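Local coordinates for FYVE, RhoGEF and PH domain-containing protein 5 (Homo sapiens, PDB 3MPX), which activates the Rho-family GTPase CDC42 by exchanging its bound GDP for free GTP and mediates VEGF-induced CDC42 activation, and is represented here by its DH and first PH domains, at residues Q20-V25 against L184-P189; I26-L31 against E95-W100; E39-L44 against L167-R172; Q175-L180 against G199-I204. All blocks are in the same frame, centred on the assembly; numbering follows the deposited sequence.

Contact 1: residues Q20-V25 against L184-P189; sequences QSRALV and LNNLCP
The type I beta turn L184-L187, which begins at the last residue of helix 162-184 in the DH domain, sets N186 against R22 and A23 in the first turns of helix 21-59. The turn is closed by L187 N, bonded to L184 O at 3.0 Å. N186 is at the centre of the contact. With CG anti to its carbonyl carbon (chi1 -65°), its amide reaches across to the R22 chain, where N186 OD1 lies 3.3 Å from R22 CB and 3.3 Å from R22 CD. The two side chains cross at about a right angle, and the amide and guanidinium planes stand 63° apart; the oxygen rests on the aliphatic part of R22, and the contact is one of packing. N186 ND2 makes a weak bond back to D182 O. At the root of the side chain, N186 CB packs on A23 CB at 4.1 Å, and L187 CD2 adds a looser apolar touch to A23 CB at 4.4 Å. An alanine in place of N186 would probably open a gap beside the R22 chain and leave D182 O without its weak amide partner. L187 also leans on E193 and T197 and L184 on Y194 and T197, so the turn lies between the beginning of helix 21-59 and helix 192-214.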
loop_
_atom_site.group_PDB
_atom_site.type_symbol
_atom_site.label_atom_id
_atom_site.label_comp_id
_atom_site.label_asym_id
_atom_site.label_seq_id
_atom_site.Cartn_x
_atom_site.Cartn_y
_atom_site.Cartn_z
ATOM N N GLN A 20 -25.578 1.112 -6.134
ATOM C CA GLN A 20 -26.042 -0.289 -6.167
ATOM C C GLN A 20 -25.195 -1.169 -7.095
ATOM O O GLN A 20 -24.679 -2.183 -6.638
ATOM C CB GLN A 20 -27.521 -0.396 -6.517
ATOM C CG GLN A 20 -28.442 -0.359 -5.299
ATOM C CD GLN A 20 -29.831 -0.891 -5.599
ATOM O OE1 GLN A 20 -30.819 -0.133 -5.632
ATOM N NE2 GLN A 20 -29.938 -2.209 -5.826
ATOM N N SER A 21 -25.040 -0.779 -8.377
ATOM C CA SER A 21 -24.176 -1.461 -9.357
ATOM C C SER A 21 -22.747 -1.121 -8.942
ATOM O O SER A 21 -21.864 -1.979 -8.918
ATOM C CB SER A 21 -24.425 -0.931 -10.777
ATOM O OG SER A 21 -25.631 -1.375 -11.382
ATOM N N ARG A 22 -22.549 0.140 -8.575
ATOM C CA ARG A 22 -21.292 0.695 -8.122
ATOM C C ARG A 22 -20.766 -0.059 -6.901
ATOM O O ARG A 22 -19.599 -0.450 -6.911
ATOM C CB ARG A 22 -21.441 2.194 -7.869
ATOM C CG ARG A 22 -20.994 3.024 -9.064
ATOM C CD ARG A 22 -21.346 4.487 -8.938
ATOM N NE ARG A 22 -22.795 4.685 -9.007
ATOM C CZ ARG A 22 -23.409 5.840 -8.773
ATOM N NH1 ARG A 22 -22.707 6.918 -8.450
ATOM N NH2 ARG A 22 -24.731 5.921 -8.845
ATOM N N ALA A 23 -21.640 -0.354 -5.909
ATOM C CA ALA A 23 -21.254 -1.117 -4.715
ATOM C C ALA A 23 -21.071 -2.602 -5.062
ATOM O O ALA A 23 -20.234 -3.278 -4.462
ATOM C CB ALA A 23 -22.295 -0.947 -3.624
ATOM N N LEU A 24 -21.828 -3.101 -6.064
ATOM C CA LEU A 24 -21.713 -4.485 -6.514
ATOM C C LEU A 24 -20.324 -4.732 -7.129
ATOM O O LEU A 24 -19.685 -5.727 -6.777
ATOM C CB LEU A 24 -22.851 -4.873 -7.484
ATOM C CG LEU A 24 -22.767 -6.259 -8.177
ATOM C CD1 LEU A 24 -22.587 -7.418 -7.169
ATOM C CD2 LEU A 24 -23.976 -6.494 -9.039
ATOM N N VAL A 25 -19.848 -3.823 -7.998
ATOM C CA VAL A 25 -18.545 -3.942 -8.651
ATOM C C VAL A 25 -17.386 -3.849 -7.614
ATOM O O VAL A 25 -16.334 -4.472 -7.812
ATOM C CB VAL A 25 -18.437 -2.890 -9.789
ATOM C CG1 VAL A 25 -16.998 -2.473 -10.072
ATOM C CG2 VAL A 25 -19.104 -3.393 -11.052
ATOM N N LEU A 184 -18.736 2.459 0.902
ATOM C CA LEU A 184 -19.592 3.273 1.775
ATOM C C LEU A 184 -20.255 4.422 1.005
ATOM O O LEU A 184 -21.436 4.710 1.252
ATOM C CB LEU A 184 -18.758 3.800 2.976
ATOM C CG LEU A 184 -19.449 4.653 4.086
ATOM C CD1 LEU A 184 -20.001 3.796 5.207
ATOM C CD2 LEU A 184 -18.486 5.692 4.638
ATOM N N ASN A 185 -19.505 5.067 0.068
ATOM C CA ASN A 185 -19.988 6.194 -0.749
ATOM C C ASN A 185 -21.142 5.814 -1.682
ATOM O O ASN A 185 -21.854 6.697 -2.161
ATOM C CB ASN A 185 -18.866 6.831 -1.561
ATOM C CG ASN A 185 -17.749 7.390 -0.747
ATOM O OD1 ASN A 185 -17.895 7.723 0.428
ATOM N ND2 ASN A 185 -16.584 7.459 -1.360
ATOM N N ASN A 186 -21.326 4.517 -1.930
ATOM C CA ASN A 186 -22.401 4.027 -2.771
ATOM C C ASN A 186 -23.516 3.374 -1.962
ATOM O O ASN A 186 -24.496 2.913 -2.548
ATOM C CB ASN A 186 -21.859 3.084 -3.811
ATOM C CG ASN A 186 -20.938 3.769 -4.756
ATOM O OD1 ASN A 186 -21.344 4.577 -5.598
ATOM N ND2 ASN A 186 -19.681 3.435 -4.653
ATOM N N LEU A 187 -23.383 3.339 -0.633
ATOM C CA LEU A 187 -24.413 2.755 0.224
ATOM C C LEU A 187 -25.413 3.820 0.651
ATOM O O LEU A 187 -25.092 5.019 0.640
ATOM C CB LEU A 187 -23.828 2.049 1.476
ATOM C CG LEU A 187 -22.950 0.799 1.282
ATOM C CD1 LEU A 187 -22.569 0.222 2.603
ATOM C CD2 LEU A 187 -23.634 -0.268 0.469
ATOM N N CYS A 188 -26.628 3.380 1.034
ATOM C CA CYS A 188 -27.647 4.288 1.521
ATOM C C CYS A 188 -27.230 4.709 2.929
ATOM O O CYS A 188 -27.030 3.821 3.763
ATOM C CB CYS A 188 -29.021 3.628 1.521
ATOM S SG CYS A 188 -30.355 4.725 2.065
ATOM N N PRO A 189 -27.090 6.035 3.221
ATOM C CA PRO A 189 -26.638 6.468 4.561
ATOM C C PRO A 189 -27.514 6.025 5.728
ATOM O O PRO A 189 -27.169 6.270 6.885
ATOM C CB PRO A 189 -26.618 7.996 4.439
ATOM C CG PRO A 189 -26.393 8.247 2.987
ATOM C CD PRO A 189 -27.246 7.201 2.325
#

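Contact 2: residues I26-L31 against E95-W100; sequences IAQELL and ERLSNW
L97, near the C-terminal end of helix 66-98, directs its CB at the start of helix 21-59, and its isobutyl group lies against A27, Q28 and L31. Beyond CB the chain forks at CG, and each methyl finds a different set of neighbours. L97 CD1 comes within 3.5 Å of the backbone oxygen A27 O and 3.7 Å of L31 CB; the L31 chain, its CG anti to the backbone N (chi1 -179°), runs past L97 in the opposite sense and brings L31 CD2 to the same methyl. L97 CD2 turns to the preceding part of the helix, lying 3.8 Å from A27 CB and 3.7 Å from Q28 CG. The long Q28 chain thus contributes a methylene to this apolar patch. A27 is shared: its CB is also met by W100 CH2, at 4.2 Å, from the loop that follows helix 66-98. The indole itself has R96 O at its edge and in its plane, and it touches V106 and Y183 as well, which ties this loop to helix 162-184. A serine in place of L97 would probably open a gap between the end of helix 66-98 and A27, Q28 and L31, with the contacts of both methyls lost. The C-terminal end of helix 66-98 thus lies against the early turns of helix 21-59, a small residue, A27, facing a large one, L97. This is helix-end packing at one end of the elongated helical bundle that defines DH domains.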
loop_
_atom_site.group_PDB
_atom_site.type_symbol
_atom_site.label_atom_id
_atom_site.label_comp_id
_atom_site.label_asym_id
_atom_site.label_seq_id
_atom_site.Cartn_x
_atom_site.Cartn_y
_atom_site.Cartn_z
ATOM N N ILE A 26 -17.575 -3.073 -6.526
ATOM C CA ILE A 26 -16.555 -2.917 -5.487
ATOM C C ILE A 26 -16.415 -4.235 -4.663
ATOM O O ILE A 26 -15.290 -4.628 -4.350
ATOM C CB ILE A 26 -16.813 -1.655 -4.620
ATOM C CG1 ILE A 26 -16.634 -0.383 -5.481
ATOM C CG2 ILE A 26 -15.889 -1.614 -3.383
ATOM C CD1 ILE A 26 -17.340 0.837 -4.984
ATOM N N ALA A 27 -17.531 -4.941 -4.385
ATOM C CA ALA A 27 -17.491 -6.203 -3.653
ATOM C C ALA A 27 -16.854 -7.243 -4.523
ATOM O O ALA A 27 -16.087 -8.065 -4.031
ATOM C CB ALA A 27 -18.888 -6.626 -3.260
ATOM N N GLN A 28 -17.104 -7.165 -5.843
ATOM C CA GLN A 28 -16.481 -8.033 -6.840
ATOM C C GLN A 28 -14.968 -7.711 -6.871
ATOM O O GLN A 28 -14.170 -8.645 -6.860
ATOM C CB GLN A 28 -17.139 -7.852 -8.217
ATOM C CG GLN A 28 -18.568 -8.396 -8.280
ATOM C CD GLN A 28 -19.329 -8.197 -9.585
ATOM O OE1 GLN A 28 -20.419 -8.767 -9.758
ATOM N NE2 GLN A 28 -18.805 -7.396 -10.529
ATOM N N GLU A 29 -14.581 -6.400 -6.798
ATOM C CA GLU A 29 -13.182 -5.935 -6.743
ATOM C C GLU A 29 -12.502 -6.441 -5.474
ATOM O O GLU A 29 -11.312 -6.755 -5.484
ATOM C CB GLU A 29 -13.101 -4.399 -6.799
ATOM C CG GLU A 29 -11.741 -3.882 -7.255
ATOM C CD GLU A 29 -11.344 -2.463 -6.865
ATOM O OE1 GLU A 29 -10.147 -2.256 -6.545
ATOM O OE2 GLU A 29 -12.210 -1.556 -6.902
ATOM N N LEU A 30 -13.274 -6.527 -4.388
ATOM C CA LEU A 30 -12.816 -7.000 -3.096
ATOM C C LEU A 30 -12.586 -8.498 -3.147
ATOM O O LEU A 30 -11.540 -8.947 -2.686
ATOM C CB LEU A 30 -13.836 -6.625 -2.015
ATOM C CG LEU A 30 -13.471 -6.922 -0.566
ATOM C CD1 LEU A 30 -12.299 -6.057 -0.079
ATOM C CD2 LEU A 30 -14.707 -6.820 0.329
ATOM N N LEU A 31 -13.526 -9.266 -3.749
ATOM C CA LEU A 31 -13.383 -10.718 -3.878
ATOM C C LEU A 31 -12.198 -11.123 -4.757
ATOM O O LEU A 31 -11.419 -11.969 -4.344
ATOM C CB LEU A 31 -14.680 -11.358 -4.399
ATOM C CG LEU A 31 -14.723 -12.903 -4.588
ATOM C CD1 LEU A 31 -14.519 -13.649 -3.289
ATOM C CD2 LEU A 31 -16.031 -13.326 -5.194
ATOM N N GLU A 95 -19.224 -16.882 -1.201
ATOM C CA GLU A 95 -20.607 -17.267 -0.945
ATOM C C GLU A 95 -21.573 -16.083 -0.946
ATOM O O GLU A 95 -22.660 -16.202 -1.519
ATOM C CB GLU A 95 -20.716 -18.038 0.378
ATOM N N ARG A 96 -21.192 -14.962 -0.307
ATOM C CA ARG A 96 -22.017 -13.750 -0.205
ATOM C C ARG A 96 -22.260 -13.049 -1.545
ATOM O O ARG A 96 -23.317 -12.440 -1.725
ATOM C CB ARG A 96 -21.430 -12.771 0.813
ATOM C CG ARG A 96 -21.756 -13.225 2.233
ATOM C CD ARG A 96 -21.230 -12.300 3.284
ATOM N NE ARG A 96 -22.312 -11.775 4.108
ATOM C CZ ARG A 96 -22.412 -11.962 5.416
ATOM N NH1 ARG A 96 -23.442 -11.463 6.087
ATOM N NH2 ARG A 96 -21.489 -12.660 6.067
ATOM N N LEU A 97 -21.302 -13.149 -2.477
ATOM C CA LEU A 97 -21.407 -12.561 -3.805
ATOM C C LEU A 97 -22.181 -13.460 -4.775
ATOM O O LEU A 97 -22.625 -12.997 -5.829
ATOM C CB LEU A 97 -20.026 -12.216 -4.342
ATOM C CG LEU A 97 -19.580 -10.825 -3.934
ATOM C CD1 LEU A 97 -18.182 -10.831 -3.375
ATOM C CD2 LEU A 97 -19.748 -9.840 -5.063
ATOM N N SER A 98 -22.371 -14.729 -4.399
ATOM C CA SER A 98 -23.139 -15.702 -5.162
ATOM C C SER A 98 -24.622 -15.465 -4.869
ATOM O O SER A 98 -25.462 -15.637 -5.758
ATOM C CB SER A 98 -22.743 -17.113 -4.757
ATOM O OG SER A 98 -21.395 -17.358 -5.119
ATOM N N ASN A 99 -24.940 -15.048 -3.629
ATOM C CA ASN A 99 -26.310 -14.758 -3.224
ATOM C C ASN A 99 -26.517 -13.236 -3.074
ATOM O O ASN A 99 -27.202 -12.800 -2.138
ATOM C CB ASN A 99 -26.670 -15.524 -1.934
ATOM C CG ASN A 99 -26.471 -17.025 -1.986
ATOM O OD1 ASN A 99 -26.640 -17.684 -3.023
ATOM N ND2 ASN A 99 -26.138 -17.608 -0.839
ATOM N N TRP A 100 -25.954 -12.430 -4.013
ATOM C CA TRP A 100 -26.061 -10.969 -3.951
ATOM C C TRP A 100 -27.460 -10.442 -4.267
ATOM O O TRP A 100 -27.814 -9.364 -3.767
ATOM C CB TRP A 100 -25.020 -10.273 -4.827
ATOM C CG TRP A 100 -24.811 -8.817 -4.504
ATOM C CD1 TRP A 100 -25.340 -7.748 -5.163
ATOM C CD2 TRP A 100 -24.047 -8.276 -3.415
ATOM N NE1 TRP A 100 -24.889 -6.572 -4.604
ATOM C CE2 TRP A 100 -24.092 -6.867 -3.531
ATOM C CE3 TRP A 100 -23.297 -8.846 -2.369
ATOM C CZ2 TRP A 100 -23.433 -6.019 -2.632
ATOM C CZ3 TRP A 100 -22.636 -8.003 -1.482
ATOM C CH2 TRP A 100 -22.702 -6.609 -1.619
#

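Contact 3: residues E39-L44 against L167-R172; sequences EMLQHL and LRVVQR
M40, present as selenomethionine, lays its terminal methyl over the backbone of R168, with M40 CE 3.4 Å from R168 O and 3.7 Å from R168 CB. The group gets there because CG is anti to the backbone N (chi1 -172°) and the chain then bends at both following torsions. This is helix-on-helix packing in the DH bundle, between helix 21-59 and helix 162-184, which in DH domains carry conserved regions 1 and 3. The short segments are antiparallel at 148°, and their axes approach to 11.0 Å, a fairly wide spacing bridged by the longer side chains of helix 21-59. R168 takes part through its backbone carbonyl and CB, the guanidinium end leading away. V169 is the other principal partner. Its CG2 meets two leucine methyls: L41 reaches it with its chain at about a right angle, while the L44 chain crosses at a slant. L41 also packs on I82, H83 and H86 of helix 66-98, and V169 on H123 of helix 117-138, so the pair is enclosed by further helices. The two helices are also joined by polar bonds just beside this apolar patch: Y37 OH binds V169 O, and R172 forms a salt bridge with E34. On the apolar side, V169 CG2 stands 3.5 Å from L44 CD2 and 3.8 Å from L41 CD2.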
loop_
_atom_site.group_PDB
_atom_site.type_symbol
_atom_site.label_atom_id
_atom_site.label_comp_id
_atom_site.label_asym_id
_atom_site.label_seq_id
_atom_site.Cartn_x
_atom_site.Cartn_y
_atom_site.Cartn_z
ATOM N N GLU A 39 -3.857 -16.496 -2.325
ATOM C CA GLU A 39 -2.898 -17.215 -3.172
ATOM C C GLU A 39 -1.473 -16.783 -2.752
ATOM O O GLU A 39 -0.573 -17.616 -2.635
ATOM C CB GLU A 39 -3.175 -16.854 -4.652
ATOM C CG GLU A 39 -2.128 -17.303 -5.672
ATOM C CD GLU A 39 -2.270 -18.689 -6.274
ATOM O OE1 GLU A 39 -1.423 -19.042 -7.129
ATOM O OE2 GLU A 39 -3.216 -19.424 -5.901
HETATM N N MSE A 40 -1.293 -15.485 -2.498
HETATM C CA MSE A 40 -0.034 -14.909 -2.084
HETATM C C MSE A 40 0.328 -15.349 -0.680
HETATM O O MSE A 40 1.489 -15.678 -0.441
HETATM C CB MSE A 40 -0.096 -13.380 -2.199
HETATM C CG MSE A 40 1.243 -12.697 -1.975
HETATM SE SE MSE A 40 1.541 -12.347 -0.077
HETATM C CE MSE A 40 0.600 -10.653 0.063
ATOM N N LEU A 41 -0.647 -15.367 0.248
ATOM C CA LEU A 41 -0.367 -15.775 1.628
ATOM C C LEU A 41 -0.018 -17.246 1.717
ATOM O O LEU A 41 0.760 -17.627 2.592
ATOM C CB LEU A 41 -1.507 -15.448 2.609
ATOM C CG LEU A 41 -1.834 -13.984 2.891
ATOM C CD1 LEU A 41 -3.039 -13.905 3.752
ATOM C CD2 LEU A 41 -0.690 -13.269 3.575
ATOM N N GLN A 42 -0.589 -18.056 0.798
ATOM C CA GLN A 42 -0.411 -19.498 0.634
ATOM C C GLN A 42 1.066 -19.781 0.386
ATOM O O GLN A 42 1.710 -20.396 1.235
ATOM C CB GLN A 42 -1.272 -19.993 -0.550
ATOM C CG GLN A 42 -1.382 -21.507 -0.716
ATOM C CD GLN A 42 -2.556 -22.092 0.030
ATOM O OE1 GLN A 42 -2.441 -23.138 0.693
ATOM N NE2 GLN A 42 -3.724 -21.446 -0.069
ATOM N N HIS A 43 1.603 -19.264 -0.744
ATOM C CA HIS A 43 2.986 -19.414 -1.230
ATOM C C HIS A 43 4.008 -18.778 -0.312
ATOM O O HIS A 43 5.166 -19.204 -0.293
ATOM C CB HIS A 43 3.115 -18.877 -2.665
ATOM C CG HIS A 43 2.295 -19.688 -3.632
ATOM N ND1 HIS A 43 1.139 -19.174 -4.214
ATOM C CD2 HIS A 43 2.424 -20.991 -3.993
ATOM C CE1 HIS A 43 0.636 -20.157 -4.943
ATOM N NE2 HIS A 43 1.370 -21.271 -4.840
ATOM N N LEU A 44 3.572 -17.792 0.488
ATOM C CA LEU A 44 4.406 -17.180 1.493
ATOM C C LEU A 44 4.630 -18.209 2.605
ATOM O O LEU A 44 5.759 -18.408 3.040
ATOM C CB LEU A 44 3.720 -15.937 2.050
ATOM C CG LEU A 44 4.588 -15.040 2.941
ATOM C CD1 LEU A 44 5.750 -14.420 2.169
ATOM C CD2 LEU A 44 3.763 -13.973 3.550
ATOM N N LEU A 167 5.771 -6.462 3.174
ATOM C CA LEU A 167 4.968 -5.241 3.253
ATOM C C LEU A 167 3.630 -5.561 2.572
ATOM O O LEU A 167 2.587 -5.038 2.980
ATOM C CB LEU A 167 5.630 -4.077 2.476
ATOM C CG LEU A 167 6.990 -3.541 2.934
ATOM C CD1 LEU A 167 7.563 -2.619 1.893
ATOM C CD2 LEU A 167 6.878 -2.775 4.237
ATOM N N ARG A 168 3.679 -6.438 1.531
ATOM C CA ARG A 168 2.546 -6.909 0.737
ATOM C C ARG A 168 1.456 -7.558 1.621
ATOM O O ARG A 168 0.277 -7.450 1.294
ATOM C CB ARG A 168 3.022 -7.857 -0.380
ATOM C CG ARG A 168 3.316 -7.158 -1.701
ATOM C CD ARG A 168 4.126 -8.038 -2.620
ATOM N NE ARG A 168 5.354 -7.378 -3.078
ATOM C CZ ARG A 168 6.288 -7.956 -3.832
ATOM N NH1 ARG A 168 6.148 -9.220 -4.223
ATOM N NH2 ARG A 168 7.368 -7.278 -4.198
ATOM N N VAL A 169 1.848 -8.161 2.762
ATOM C CA VAL A 169 0.944 -8.722 3.772
ATOM C C VAL A 169 0.164 -7.564 4.432
ATOM O O VAL A 169 -1.058 -7.544 4.352
ATOM C CB VAL A 169 1.724 -9.597 4.799
ATOM C CG1 VAL A 169 0.906 -9.915 6.057
ATOM C CG2 VAL A 169 2.235 -10.876 4.143
ATOM N N VAL A 170 0.880 -6.582 5.025
ATOM C CA VAL A 170 0.368 -5.400 5.742
ATOM C C VAL A 170 -0.376 -4.409 4.803
ATOM O O VAL A 170 -1.170 -3.592 5.264
ATOM C CB VAL A 170 1.566 -4.711 6.459
ATOM C CG1 VAL A 170 1.131 -3.532 7.336
ATOM C CG2 VAL A 170 2.380 -5.711 7.262
ATOM N N GLN A 171 -0.071 -4.449 3.516
ATOM C CA GLN A 171 -0.650 -3.556 2.521
ATOM C C GLN A 171 -2.173 -3.829 2.288
ATOM O O GLN A 171 -2.937 -2.882 2.056
ATOM C CB GLN A 171 0.193 -3.654 1.235
ATOM C CG GLN A 171 -0.448 -3.170 -0.046
ATOM C CD GLN A 171 0.426 -3.522 -1.209
ATOM O OE1 GLN A 171 1.197 -2.700 -1.673
ATOM N NE2 GLN A 171 0.359 -4.764 -1.671
ATOM N N ARG A 172 -2.612 -5.103 2.406
ATOM C CA ARG A 172 -4.024 -5.469 2.238
ATOM C C ARG A 172 -4.947 -4.646 3.143
ATOM O O ARG A 172 -6.086 -4.351 2.760
ATOM C CB ARG A 172 -4.229 -6.956 2.543
ATOM C CG ARG A 172 -5.579 -7.520 2.090
ATOM C CD ARG A 172 -5.828 -7.399 0.588
ATOM N NE ARG A 172 -7.168 -7.870 0.253
ATOM C CZ ARG A 172 -7.915 -7.395 -0.732
ATOM N NH1 ARG A 172 -9.113 -7.904 -0.963
ATOM N NH2 ARG A 172 -7.471 -6.401 -1.494
#

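Contact 4: residues Q175-L180 against G199-I204; sequences QYQVLL and GALSLI
The Y176 ring takes I204 CD1 obliquely at its root, the methyl lying 3.6 Å from Y176 CB and 4.0 Å from Y176 CD2. F110 of helix 108-111 packs with the same ring edge-to-face, and the far hydroxyl is bonded to E34 OE1. The second flat group, the Q177 amide, has I204 CG2 beside it, 4.1 Å from Q177 OE1; that oxygen is bonded to T208 OG1, which fixes the amide on the neighbouring helix. Along the way, the extended Q177 chain slides past I204 in the opposite direction, with Q177 CG 3.7 Å from I204 CG2. I204 thus meets Q177 with CG2 and Y176 with CD1, and the latter methyl also reaches L180. Helices 162-184 and 192-214 are antiparallel neighbours in the DH bundle, their short segments at 158° with axes 9.8 Å apart. One turn along, L180 takes up the packing: L180 CD1 meets I204 CD1 at 3.7 Å, the two chains crossing at about a right angle, while L180 CB rests on L201 CD2 at 3.8 Å. The same L201 methyl lies 3.7 Å from the backbone oxygen Q177 O. F110 also touches L180, A200 and I204 from helix 108-111.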
loop_
_atom_site.group_PDB
_atom_site.type_symbol
_atom_site.label_atom_id
_atom_site.label_comp_id
_atom_site.label_asym_id
_atom_site.label_seq_id
_atom_site.Cartn_x
_atom_site.Cartn_y
_atom_site.Cartn_z
ATOM N N GLN A 175 -5.757 -1.393 1.623
ATOM C CA GLN A 175 -6.629 -1.726 0.514
ATOM C C GLN A 175 -8.075 -1.859 0.985
ATOM O O GLN A 175 -8.964 -1.296 0.344
ATOM C CB GLN A 175 -6.139 -2.998 -0.192
ATOM C CG GLN A 175 -4.956 -2.744 -1.154
ATOM C CD GLN A 175 -4.289 -4.008 -1.651
ATOM O OE1 GLN A 175 -4.800 -5.123 -1.519
ATOM N NE2 GLN A 175 -3.110 -3.865 -2.225
ATOM N N TYR A 176 -8.323 -2.540 2.131
ATOM C CA TYR A 176 -9.680 -2.660 2.684
ATOM C C TYR A 176 -10.217 -1.241 2.973
ATOM O O TYR A 176 -11.323 -0.919 2.560
ATOM C CB TYR A 176 -9.693 -3.481 3.975
ATOM C CG TYR A 176 -9.394 -4.961 3.858
ATOM C CD1 TYR A 176 -9.830 -5.698 2.758
ATOM C CD2 TYR A 176 -8.799 -5.653 4.907
ATOM C CE1 TYR A 176 -9.598 -7.070 2.669
ATOM C CE2 TYR A 176 -8.564 -7.025 4.830
ATOM C CZ TYR A 176 -8.945 -7.724 3.700
ATOM O OH TYR A 176 -8.687 -9.068 3.626
ATOM N N GLN A 177 -9.390 -0.375 3.602
ATOM C CA GLN A 177 -9.684 1.030 3.878
ATOM C C GLN A 177 -10.105 1.775 2.622
ATOM O O GLN A 177 -11.187 2.348 2.621
ATOM C CB GLN A 177 -8.473 1.708 4.506
ATOM C CG GLN A 177 -8.354 1.414 5.998
ATOM C CD GLN A 177 -7.176 2.072 6.682
ATOM O OE1 GLN A 177 -7.204 2.283 7.899
ATOM N NE2 GLN A 177 -6.099 2.386 5.944
ATOM N N VAL A 178 -9.319 1.707 1.529
ATOM C CA VAL A 178 -9.685 2.414 0.288
ATOM C C VAL A 178 -10.942 1.795 -0.369
ATOM O O VAL A 178 -11.832 2.544 -0.765
ATOM C CB VAL A 178 -8.534 2.650 -0.747
ATOM C CG1 VAL A 178 -7.310 3.265 -0.098
ATOM C CG2 VAL A 178 -8.155 1.390 -1.511
ATOM N N LEU A 179 -11.023 0.454 -0.450
ATOM C CA LEU A 179 -12.166 -0.236 -1.046
ATOM C C LEU A 179 -13.442 0.017 -0.254
ATOM O O LEU A 179 -14.473 0.337 -0.859
ATOM C CB LEU A 179 -11.919 -1.756 -1.149
ATOM C CG LEU A 179 -11.169 -2.246 -2.378
ATOM C CD1 LEU A 179 -10.205 -3.341 -2.017
ATOM C CD2 LEU A 179 -12.126 -2.776 -3.413
ATOM N N LEU A 180 -13.365 -0.100 1.091
ATOM C CA LEU A 180 -14.512 0.032 1.975
ATOM C C LEU A 180 -15.047 1.446 2.024
ATOM O O LEU A 180 -16.267 1.639 2.168
ATOM C CB LEU A 180 -14.212 -0.533 3.364
ATOM C CG LEU A 180 -14.202 -2.083 3.409
ATOM C CD1 LEU A 180 -13.498 -2.584 4.613
ATOM C CD2 LEU A 180 -15.618 -2.661 3.359
ATOM N N GLY A 199 -18.152 0.533 10.906
ATOM C CA GLY A 199 -17.630 -0.320 11.964
ATOM C C GLY A 199 -16.424 -1.116 11.524
ATOM O O GLY A 199 -15.444 -1.207 12.267
ATOM N N ALA A 200 -16.485 -1.689 10.294
ATOM C CA ALA A 200 -15.380 -2.421 9.653
ATOM C C ALA A 200 -14.245 -1.454 9.339
ATOM O O ALA A 200 -13.073 -1.830 9.384
ATOM C CB ALA A 200 -15.859 -3.069 8.368
ATOM N N LEU A 201 -14.589 -0.195 9.070
ATOM C CA LEU A 201 -13.577 0.803 8.765
ATOM C C LEU A 201 -12.814 1.229 9.989
ATOM O O LEU A 201 -11.609 1.477 9.899
ATOM C CB LEU A 201 -14.162 2.015 8.033
ATOM C CG LEU A 201 -14.177 1.859 6.515
ATOM C CD1 LEU A 201 -15.092 2.886 5.857
ATOM C CD2 LEU A 201 -12.777 1.894 5.960
ATOM N N SER A 202 -13.499 1.299 11.132
ATOM C CA SER A 202 -12.868 1.713 12.376
ATOM C C SER A 202 -12.060 0.543 12.966
ATOM O O SER A 202 -10.975 0.764 13.533
ATOM C CB SER A 202 -13.902 2.268 13.351
ATOM O OG SER A 202 -14.652 1.222 13.935
ATOM N N LEU A 203 -12.566 -0.695 12.761
ATOM C CA LEU A 203 -11.938 -1.944 13.192
ATOM C C LEU A 203 -10.577 -2.064 12.500
ATOM O O LEU A 203 -9.597 -2.380 13.161
ATOM C CB LEU A 203 -12.871 -3.151 12.860
ATOM C CG LEU A 203 -12.448 -4.569 13.306
ATOM C CD1 LEU A 203 -13.652 -5.439 13.623
ATOM C CD2 LEU A 203 -11.651 -5.285 12.215
ATOM N N ILE A 204 -10.512 -1.797 11.188
ATOM C CA ILE A 204 -9.276 -1.881 10.400
ATOM C C ILE A 204 -8.372 -0.711 10.731
ATOM O O ILE A 204 -7.154 -0.886 10.733
ATOM C CB ILE A 204 -9.574 -1.986 8.870
ATOM C CG1 ILE A 204 -10.156 -3.367 8.516
ATOM C CG2 ILE A 204 -8.341 -1.687 7.995
ATOM C CD1 ILE A 204 -11.068 -3.325 7.302
#

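Overall arrangement
From the N terminus, helix 21-59 supplies in turn the first segments of contacts 1, 2 and 3. Contact 2 closes its loop first, at 95-100, bringing back the end of helix 66-98; contact 3 then closes at 167-172 on helix 162-184. These two loops cross, and both nest inside the longer one closed by contact 1 at 184-189. Contact 4 opens on helix 162-184 after contact 3 has closed, and its loop crosses that of contact 1, tying in helix 192-214. Contact 2 touches contact 1, through L24 and W100, and contact 4, through L30 and Y176, whereas contacts 1 and 3 remain about 11 Å apart at their nearest atoms. All four belong to the DH domain.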